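2,3-bisphosphoglycerate-independent phosphoglycerate mutase (Pyrococcus horikoshii, PDB 2ZKT) probably catalyses the interconversion of 2-phosphoglycerate and 3-phosphoglycerate in glycolysis, independently of 2,3-bisphosphoglycerate. Local coordinates at residues K4-L8 and E337-I341; D61-L65 and Y76-F82; K93-F98 and I225-Y231. Residue numbers count along the deposited sequence, not the author numbering.

Contact 1 of 3, residues K4-L8 and E337-I341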
loop_
_atom_site.group_PDB
_atom_site.type_symbol
_atom_site.label_atom_id
_atom_site.label_comp_id
_atom_site.label_asym_id
_atom_site.label_seq_id
_atom_site.Cartn_x
_atom_site.Cartn_y
_atom_site.Cartn_z
ATOM N N LYS B 4 -33.220 11.224 2.353
ATOM C CA LYS B 4 -32.233 10.898 3.380
ATOM C C LYS B 4 -31.298 9.809 2.834
ATOM O O LYS B 4 -31.655 9.090 1.899
ATOM C CB LYS B 4 -32.938 10.397 4.645
ATOM C CG LYS B 4 -33.851 11.427 5.299
ATOM C CD LYS B 4 -34.571 10.823 6.501
ATOM C CE LYS B 4 -35.428 11.852 7.223
ATOM N NZ LYS B 4 -36.061 11.244 8.445
ATOM N N ARG B 5 -30.106 9.683 3.418
ATOM C CA ARG B 5 -29.149 8.676 2.956
ATOM C C ARG B 5 -28.779 7.705 4.068
ATOM O O ARG B 5 -29.084 7.947 5.237
ATOM C CB ARG B 5 -27.884 9.369 2.416
ATOM C CG ARG B 5 -28.117 10.113 1.112
ATOM C CD ARG B 5 -26.870 10.839 0.596
ATOM N NE ARG B 5 -26.785 12.192 1.135
ATOM C CZ ARG B 5 -26.783 13.298 0.394
ATOM N NH1 ARG B 5 -26.851 13.219 -0.935
ATOM N NH2 ARG B 5 -26.722 14.487 0.990
ATOM N N LYS B 6 -28.139 6.595 3.692
ATOM C CA LYS B 6 -27.700 5.598 4.671
ATOM C C LYS B 6 -26.289 5.951 5.150
ATOM O O LYS B 6 -25.636 6.844 4.598
ATOM C CB LYS B 6 -27.675 4.194 4.049
ATOM C CG LYS B 6 -29.042 3.579 3.803
ATOM C CD LYS B 6 -28.926 2.234 3.081
ATOM C CE LYS B 6 -30.303 1.681 2.714
ATOM N NZ LYS B 6 -31.100 1.345 3.933
ATOM N N GLY B 7 -25.814 5.243 6.174
ATOM C CA GLY B 7 -24.479 5.516 6.669
ATOM C C GLY B 7 -23.617 4.269 6.759
ATOM O O GLY B 7 -24.115 3.177 7.039
ATOM N N LEU B 8 -22.317 4.432 6.511
ATOM C CA LEU B 8 -21.382 3.317 6.607
ATOM C C LEU B 8 -20.093 3.789 7.297
ATOM O O LEU B 8 -19.237 4.442 6.688
ATOM C CB LEU B 8 -21.072 2.740 5.213
ATOM C CG LEU B 8 -20.105 1.550 5.162
ATOM C CD1 LEU B 8 -20.476 0.482 6.188
ATOM C CD2 LEU B 8 -20.135 0.986 3.765
ATOM N N GLU B 337 -24.029 8.136 -3.746
ATOM C CA GLU B 337 -25.043 9.184 -3.610
ATOM C C GLU B 337 -26.116 8.786 -2.583
ATOM O O GLU B 337 -26.857 9.612 -2.056
ATOM C CB GLU B 337 -25.667 9.439 -4.988
ATOM C CG GLU B 337 -26.871 10.390 -4.937
ATOM C CD GLU B 337 -26.517 11.645 -4.163
ATOM O OE1 GLU B 337 -25.530 12.288 -4.500
ATOM O OE2 GLU B 337 -27.282 12.007 -3.263
ATOM N N GLU B 338 -26.204 7.460 -2.328
ATOM C CA GLU B 338 -27.186 6.954 -1.364
ATOM C C GLU B 338 -26.535 6.588 -0.016
ATOM O O GLU B 338 -27.190 6.483 1.016
ATOM C CB GLU B 338 -27.848 5.707 -1.971
ATOM C CG GLU B 338 -28.570 5.996 -3.294
ATOM C CD GLU B 338 -29.170 4.710 -3.825
ATOM O OE1 GLU B 338 -28.419 3.787 -4.115
ATOM O OE2 GLU B 338 -30.397 4.652 -3.965
ATOM N N VAL B 339 -25.224 6.365 -0.018
ATOM C CA VAL B 339 -24.524 5.955 1.193
ATOM C C VAL B 339 -23.356 6.877 1.511
ATOM O O VAL B 339 -22.465 7.098 0.684
ATOM C CB VAL B 339 -23.988 4.492 1.054
ATOM C CG1 VAL B 339 -23.380 4.027 2.357
ATOM C CG2 VAL B 339 -25.115 3.560 0.648
ATOM N N VAL B 340 -23.372 7.424 2.723
ATOM C CA VAL B 340 -22.305 8.298 3.180
ATOM C C VAL B 340 -21.301 7.398 3.885
ATOM O O VAL B 340 -21.647 6.722 4.858
ATOM C CB VAL B 340 -22.835 9.331 4.170
ATOM C CG1 VAL B 340 -21.685 10.186 4.689
ATOM C CG2 VAL B 340 -23.904 10.187 3.486
ATOM N N ILE B 341 -20.061 7.379 3.397
ATOM C CA ILE B 341 -19.053 6.523 4.003
ATOM C C ILE B 341 -17.952 7.256 4.775
ATOM O O ILE B 341 -17.406 8.276 4.329
ATOM C CB ILE B 341 -18.406 5.593 2.939
ATOM C CG1 ILE B 341 -17.441 4.614 3.619
ATOM C CG2 ILE B 341 -17.676 6.419 1.903
ATOM C CD1 ILE B 341 -16.890 3.545 2.685
#
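Just before the strand, Arg5 points its side chain toward the other segment. Its NH1 makes a salt bridge of 2.7 Å to Glu337 OE2, although as a hydrogen bond this is weak because the N-H points well off the acceptor. NH2 is bound elsewhere, by the carbonyl of Leu403. Lower down, Arg5 CB rests 3.3 Å from Glu338 O. Lys6 opens the parallel bridge with Val339: Lys6 N donates to Glu338 O (2.8 Å), while Lys6 O receives Val340 N (3.0 Å) almost linearly. Its long side chain then leads off to bond the carbonyl of Tyr294. These strands, 6-12 and 339-344, are adjacent parallel members of the mixed sheet in the alkaline phosphatase-type core; each runs toward zinc ligands just beyond its C-terminal end, Asp13 after the first, Asp346 and His347 after the second. Gly7 faces Val340, its CA approaching Val340 O at 3.6 Å in a CA-H...O contact, and its backbone polar groups turn to Asp295 and Val297 on the other flank. Leu8 continues the pairing, with Leu8 N donating to Val340 O (2.9 Å). On the face shared with Val339 and Ile341, Leu8 CB packs on Val339 CG1 (3.9 Å) and Leu8 CD2 meets Ile341 CD1 (4.3 Å).

Contact 2 of 3, residues D61-L65 and Y76-F82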
loop_
_atom_site.group_PDB
_atom_site.type_symbol
_atom_site.label_atom_id
_atom_site.label_comp_id
_atom_site.label_asym_id
_atom_site.label_seq_id
_atom_site.Cartn_x
_atom_site.Cartn_y
_atom_site.Cartn_z
ATOM N N ASP B 61 -12.641 0.415 24.479
ATOM C CA ASP B 61 -14.044 0.643 24.850
ATOM C C ASP B 61 -14.438 2.129 24.865
ATOM O O ASP B 61 -15.452 2.510 24.262
ATOM C CB ASP B 61 -14.346 -0.018 26.213
ATOM C CG ASP B 61 -13.333 0.357 27.292
ATOM O OD1 ASP B 61 -12.329 1.038 26.972
ATOM O OD2 ASP B 61 -13.540 -0.040 28.467
ATOM N N THR B 62 -13.640 2.960 25.541
ATOM C CA THR B 62 -13.903 4.403 25.616
ATOM C C THR B 62 -13.783 5.086 24.228
ATOM O O THR B 62 -14.476 6.070 23.941
ATOM C CB THR B 62 -12.916 5.106 26.604
ATOM O OG1 THR B 62 -11.557 4.902 26.166
ATOM C CG2 THR B 62 -13.085 4.546 28.030
ATOM N N ALA B 63 -12.900 4.555 23.373
ATOM C CA ALA B 63 -12.706 5.111 22.033
ATOM C C ALA B 63 -13.948 4.879 21.181
ATOM O O ALA B 63 -14.323 5.732 20.365
ATOM C CB ALA B 63 -11.476 4.471 21.349
ATOM N N HIS B 64 -14.587 3.722 21.373
ATOM C CA HIS B 64 -15.774 3.393 20.584
ATOM C C HIS B 64 -17.036 4.116 21.088
ATOM O O HIS B 64 -17.955 4.406 20.332
ATOM C CB HIS B 64 -15.977 1.869 20.590
ATOM C CG HIS B 64 -15.177 1.227 19.479
ATOM N ND1 HIS B 64 -13.972 0.625 19.661
ATOM C CD2 HIS B 64 -15.513 1.127 18.117
ATOM C CE1 HIS B 64 -13.601 0.162 18.443
ATOM N NE2 HIS B 64 -14.509 0.449 17.501
ATOM N N LEU B 65 -17.106 4.373 22.417
ATOM C CA LEU B 65 -18.228 5.186 22.889
ATOM C C LEU B 65 -18.169 6.546 22.198
ATOM O O LEU B 65 -19.165 7.165 21.836
ATOM C CB LEU B 65 -18.107 5.410 24.409
ATOM C CG LEU B 65 -18.638 4.258 25.282
ATOM C CD1 LEU B 65 -18.220 4.418 26.740
ATOM C CD2 LEU B 65 -20.166 4.148 25.312
ATOM N N TYR B 76 -18.726 6.714 30.177
ATOM C CA TYR B 76 -17.943 5.566 30.620
ATOM C C TYR B 76 -18.074 5.202 32.099
ATOM O O TYR B 76 -17.793 6.012 32.998
ATOM C CB TYR B 76 -16.461 5.764 30.288
ATOM C CG TYR B 76 -15.647 4.494 30.429
ATOM C CD1 TYR B 76 -15.954 3.360 29.669
ATOM C CD2 TYR B 76 -14.546 4.431 31.291
ATOM C CE1 TYR B 76 -15.179 2.201 29.751
ATOM C CE2 TYR B 76 -13.764 3.268 31.381
ATOM C CZ TYR B 76 -14.089 2.169 30.604
ATOM O OH TYR B 76 -13.297 1.050 30.645
ATOM N N ARG B 77 -18.483 3.958 32.343
ATOM C CA ARG B 77 -18.632 3.464 33.701
ATOM C C ARG B 77 -17.896 2.127 33.856
ATOM O O ARG B 77 -18.355 1.229 34.570
ATOM C CB ARG B 77 -20.127 3.319 34.054
ATOM C CG ARG B 77 -20.872 4.657 34.270
ATOM C CD ARG B 77 -20.421 5.338 35.552
ATOM N NE ARG B 77 -21.199 6.540 35.874
ATOM C CZ ARG B 77 -21.107 7.708 35.230
ATOM N NH1 ARG B 77 -20.268 7.860 34.203
ATOM N NH2 ARG B 77 -21.857 8.739 35.622
ATOM N N GLY B 78 -16.751 2.000 33.178
ATOM C CA GLY B 78 -15.965 0.777 33.272
ATOM C C GLY B 78 -16.031 -0.111 32.039
ATOM O O GLY B 78 -16.845 0.117 31.140
ATOM N N ARG B 79 -15.182 -1.144 32.015
ATOM C CA ARG B 79 -15.100 -2.085 30.889
ATOM C C ARG B 79 -15.931 -3.375 31.000
ATOM O O ARG B 79 -16.599 -3.784 30.040
ATOM C CB ARG B 79 -13.632 -2.471 30.658
ATOM C CG ARG B 79 -13.448 -3.577 29.626
ATOM C CD ARG B 79 -11.970 -3.845 29.309
ATOM N NE ARG B 79 -11.834 -4.868 28.264
ATOM C CZ ARG B 79 -10.680 -5.224 27.695
ATOM N NH1 ARG B 79 -9.542 -4.641 28.064
ATOM N NH2 ARG B 79 -10.667 -6.173 26.759
ATOM N N GLY B 80 -15.855 -4.018 32.169
ATOM C CA GLY B 80 -16.560 -5.276 32.407
ATOM C C GLY B 80 -17.897 -5.511 31.711
ATOM O O GLY B 80 -18.068 -6.515 31.000
ATOM N N PHE B 81 -18.846 -4.596 31.917
ATOM C CA PHE B 81 -20.176 -4.728 31.320
ATOM C C PHE B 81 -20.162 -4.930 29.802
ATOM O O PHE B 81 -20.965 -5.708 29.265
ATOM C CB PHE B 81 -21.034 -3.498 31.657
ATOM C CG PHE B 81 -22.519 -3.730 31.515
ATOM C CD1 PHE B 81 -23.138 -3.630 30.267
ATOM C CD2 PHE B 81 -23.302 -4.035 32.637
ATOM C CE1 PHE B 81 -24.518 -3.832 30.134
ATOM C CE2 PHE B 81 -24.687 -4.238 32.520
ATOM C CZ PHE B 81 -25.295 -4.136 31.265
ATOM N N PHE B 82 -19.265 -4.220 29.108
ATOM C CA PHE B 82 -19.162 -4.338 27.648
ATOM C C PHE B 82 -18.654 -5.740 27.275
ATOM O O PHE B 82 -19.141 -6.362 26.322
ATOM C CB PHE B 82 -18.188 -3.284 27.077
ATOM C CG PHE B 82 -18.611 -1.852 27.310
ATOM C CD1 PHE B 82 -19.839 -1.384 26.836
ATOM C CD2 PHE B 82 -17.764 -0.961 27.980
ATOM C CE1 PHE B 82 -20.219 -0.055 27.021
ATOM C CE2 PHE B 82 -18.134 0.372 28.170
ATOM C CZ PHE B 82 -19.366 0.826 27.690
#
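Helix 60-67, which starts at the zinc ligand Ser60 in the alkaline phosphatase-type domain, packs here against the turn that leads into helix 80-86. Asp61, with chi1 in the p well, uses both carboxylate oxygens: OD1 accepts the backbone N of Thr62 within its own segment (2.7 Å), while OD2 receives a very short hydrogen bond of 2.4 Å from Tyr76 OH. Tyr76, the first residue to depart from the preceding helix, takes the t rotamer, which carries its ring across to Thr62 and Leu65. At Gly78 phi is 106° and psi 171°, a combination at which a CB would run into Arg77 O, so glycine is needed where the chain turns toward the next helix. Leu65, in the mt conformation, places CD1 3.9 Å from both Tyr76 CD1 and Phe82 CZ, bridging the two rings. Thr62 sends OG1 back to the carbonyl of Gly59, and its p rotamer leaves the methyl for the aromatic ring: CG2 sits 3.3 Å from the Tyr76 ring centroid, only 4° off the normal, a CH-pi contact.

Contact 3 of 3, residues K93-F98 and I225-Y231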
loop_
_atom_site.group_PDB
_atom_site.type_symbol
_atom_site.label_atom_id
_atom_site.label_comp_id
_atom_site.label_asym_id
_atom_site.label_seq_id
_atom_site.Cartn_x
_atom_site.Cartn_y
_atom_site.Cartn_z
ATOM N N LYS B 93 -29.347 -3.423 33.865
ATOM C CA LYS B 93 -28.595 -2.197 34.155
ATOM C C LYS B 93 -28.123 -2.066 35.607
ATOM O O LYS B 93 -27.454 -1.095 35.958
ATOM C CB LYS B 93 -29.423 -0.958 33.770
ATOM C CG LYS B 93 -29.603 -0.788 32.262
ATOM C CD LYS B 93 -30.338 0.503 31.924
ATOM C CE LYS B 93 -30.437 0.696 30.415
ATOM N NZ LYS B 93 -31.113 -0.461 29.759
ATOM N N ASP B 94 -28.458 -3.039 36.452
ATOM C CA ASP B 94 -28.021 -2.982 37.841
ATOM C C ASP B 94 -26.898 -3.985 38.129
ATOM O O ASP B 94 -26.433 -4.087 39.268
ATOM C CB ASP B 94 -29.211 -3.221 38.780
ATOM C CG ASP B 94 -29.834 -4.590 38.591
ATOM O OD1 ASP B 94 -29.686 -5.166 37.490
ATOM O OD2 ASP B 94 -30.483 -5.082 39.544
ATOM N N ASP B 95 -26.454 -4.711 37.092
ATOM C CA ASP B 95 -25.374 -5.704 37.243
ATOM C C ASP B 95 -23.961 -5.112 37.116
ATOM O O ASP B 95 -23.758 -4.084 36.461
ATOM C CB ASP B 95 -25.517 -6.833 36.204
ATOM C CG ASP B 95 -26.763 -7.680 36.419
ATOM O OD1 ASP B 95 -27.015 -8.056 37.580
ATOM O OD2 ASP B 95 -27.480 -7.980 35.433
ATOM N N LEU B 96 -22.994 -5.780 37.748
ATOM C CA LEU B 96 -21.590 -5.371 37.709
ATOM C C LEU B 96 -20.772 -6.512 37.064
ATOM O O LEU B 96 -20.844 -7.662 37.510
ATOM C CB LEU B 96 -21.075 -5.093 39.127
ATOM C CG LEU B 96 -19.645 -4.526 39.216
ATOM C CD1 LEU B 96 -19.547 -3.218 38.426
ATOM C CD2 LEU B 96 -19.275 -4.291 40.683
ATOM N N ALA B 97 -20.007 -6.189 36.013
ATOM C CA ALA B 97 -19.209 -7.190 35.298
ATOM C C ALA B 97 -17.709 -6.911 35.353
ATOM O O ALA B 97 -17.282 -5.768 35.521
ATOM C CB ALA B 97 -19.665 -7.277 33.858
ATOM N N PHE B 98 -16.909 -7.969 35.204
ATOM C CA PHE B 98 -15.453 -7.851 35.265
ATOM C C PHE B 98 -14.777 -8.704 34.197
ATOM O O PHE B 98 -15.344 -9.698 33.725
ATOM C CB PHE B 98 -14.929 -8.353 36.613
ATOM C CG PHE B 98 -15.599 -7.742 37.812
ATOM C CD1 PHE B 98 -16.849 -8.205 38.242
ATOM C CD2 PHE B 98 -14.960 -6.733 38.548
ATOM C CE1 PHE B 98 -17.452 -7.678 39.389
ATOM C CE2 PHE B 98 -15.556 -6.198 39.698
ATOM C CZ PHE B 98 -16.807 -6.674 40.121
ATOM N N ILE B 225 -9.130 -10.546 38.688
ATOM C CA ILE B 225 -10.357 -9.825 38.335
ATOM C C ILE B 225 -10.140 -8.318 38.275
ATOM O O ILE B 225 -9.662 -7.704 39.232
ATOM C CB ILE B 225 -11.480 -10.096 39.375
ATOM C CG1 ILE B 225 -11.660 -11.607 39.581
ATOM C CG2 ILE B 225 -12.791 -9.484 38.897
ATOM C CD1 ILE B 225 -12.633 -11.965 40.696
ATOM N N ARG B 226 -10.523 -7.718 37.151
ATOM C CA ARG B 226 -10.351 -6.284 36.978
ATOM C C ARG B 226 -11.380 -5.686 36.016
ATOM O O ARG B 226 -12.309 -6.372 35.569
ATOM C CB ARG B 226 -8.926 -6.017 36.474
ATOM C CG ARG B 226 -8.551 -6.812 35.227
ATOM C CD ARG B 226 -7.033 -6.856 35.051
ATOM N NE ARG B 226 -6.418 -5.562 35.362
ATOM C CZ ARG B 226 -5.132 -5.260 35.158
ATOM N NH1 ARG B 226 -4.303 -6.164 34.632
ATOM N NH2 ARG B 226 -4.672 -4.052 35.487
ATOM N N GLY B 227 -11.212 -4.398 35.712
ATOM C CA GLY B 227 -12.119 -3.720 34.792
ATOM C C GLY B 227 -13.585 -3.747 35.199
ATOM O O GLY B 227 -14.455 -4.042 34.369
ATOM N N ALA B 228 -13.862 -3.448 36.466
ATOM C CA ALA B 228 -15.239 -3.430 36.965
ATOM C C ALA B 228 -16.066 -2.478 36.090
ATOM O O ALA B 228 -15.627 -1.360 35.779
ATOM C CB ALA B 228 -15.265 -2.970 38.433
ATOM N N GLY B 229 -17.254 -2.918 35.681
ATOM C CA GLY B 229 -18.075 -2.065 34.837
ATOM C C GLY B 229 -19.580 -2.263 34.962
ATOM O O GLY B 229 -20.067 -3.355 35.283
ATOM N N THR B 230 -20.317 -1.181 34.721
ATOM C CA THR B 230 -21.777 -1.209 34.771
ATOM C C THR B 230 -22.217 -0.742 33.383
ATOM O O THR B 230 -21.379 -0.518 32.496
ATOM C CB THR B 230 -22.340 -0.213 35.832
ATOM O OG1 THR B 230 -22.187 1.137 35.359
ATOM C CG2 THR B 230 -21.588 -0.346 37.152
ATOM N N TYR B 231 -23.526 -0.606 33.185
ATOM C CA TYR B 231 -24.036 -0.123 31.905
ATOM C C TYR B 231 -23.557 1.339 31.778
ATOM O O TYR B 231 -23.512 2.074 32.772
ATOM C CB TYR B 231 -25.570 -0.171 31.905
ATOM C CG TYR B 231 -26.193 0.265 30.597
ATOM C CD1 TYR B 231 -26.246 -0.607 29.503
ATOM C CD2 TYR B 231 -26.741 1.544 30.454
ATOM C CE1 TYR B 231 -26.833 -0.219 28.292
ATOM C CE2 TYR B 231 -27.330 1.949 29.247
ATOM C CZ TYR B 231 -27.371 1.062 28.172
ATOM O OH TYR B 231 -27.942 1.453 26.978
#
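Four apolar side chains make the core of this antiparallel strand pairing. Phe98 brings CB to Ile225 CG2 (3.3 Å) and ring atom CE2 to Ala228 CB (3.5 Å), while Leu96 CD1 lies near Ala228 CB (4.3 Å) and against Thr230 CG2 (3.7 Å). Between them Ala97 and Gly229 form a hydrogen-bonded pair, with Ala97 N to Gly229 O and Gly229 N to Ala97 O both 2.9 Å. Beyond it the regular pairing breaks: Gly227 has a positive phi, and Arg226 rather than Gly227 shares a backbone bond with Arg99, consistent with a beta bulge. At the far, polar edge, Lys93 lies over one face of the Tyr231 ring. Its NZ is 4.5 Å from the ring centroid in a cation-pi interaction, and CE is 3.5 Å from Tyr231 CE2; the hydroxyl of Tyr231 is bonded to the carbonyl of Ala261. Strand 222-229 is an outermost strand of a four-stranded antiparallel sheet, and strand 96-103 has strand 161-166 on its other side. Helix 186-203 packs on the sheet, Leu192 touching both Phe98 and Ile225.

From the N terminus, the chain first lays down strand 6-12, whose partner 339-344 arrives more than 300 residues later, so contact 1 closes a loop that holds both of the others. Within it, contact 2 closes a short loop between helices 60-67 and 80-86. Contact 3 follows in series, bringing 93-98 together with 225-231 after a long excursion. Contacts 2 and 3 touch: Gly80 N lies 2.6 Å from Gly227 O and Arg77 O lies 3.1 Å from Thr230 N, both probable hydrogen bonds. The four-stranded sheet is thereby tied to the zinc-bearing side of the eight-stranded sheet, whose middle strands contact 1 pairs about 36 Å from contact 3, centre to centre.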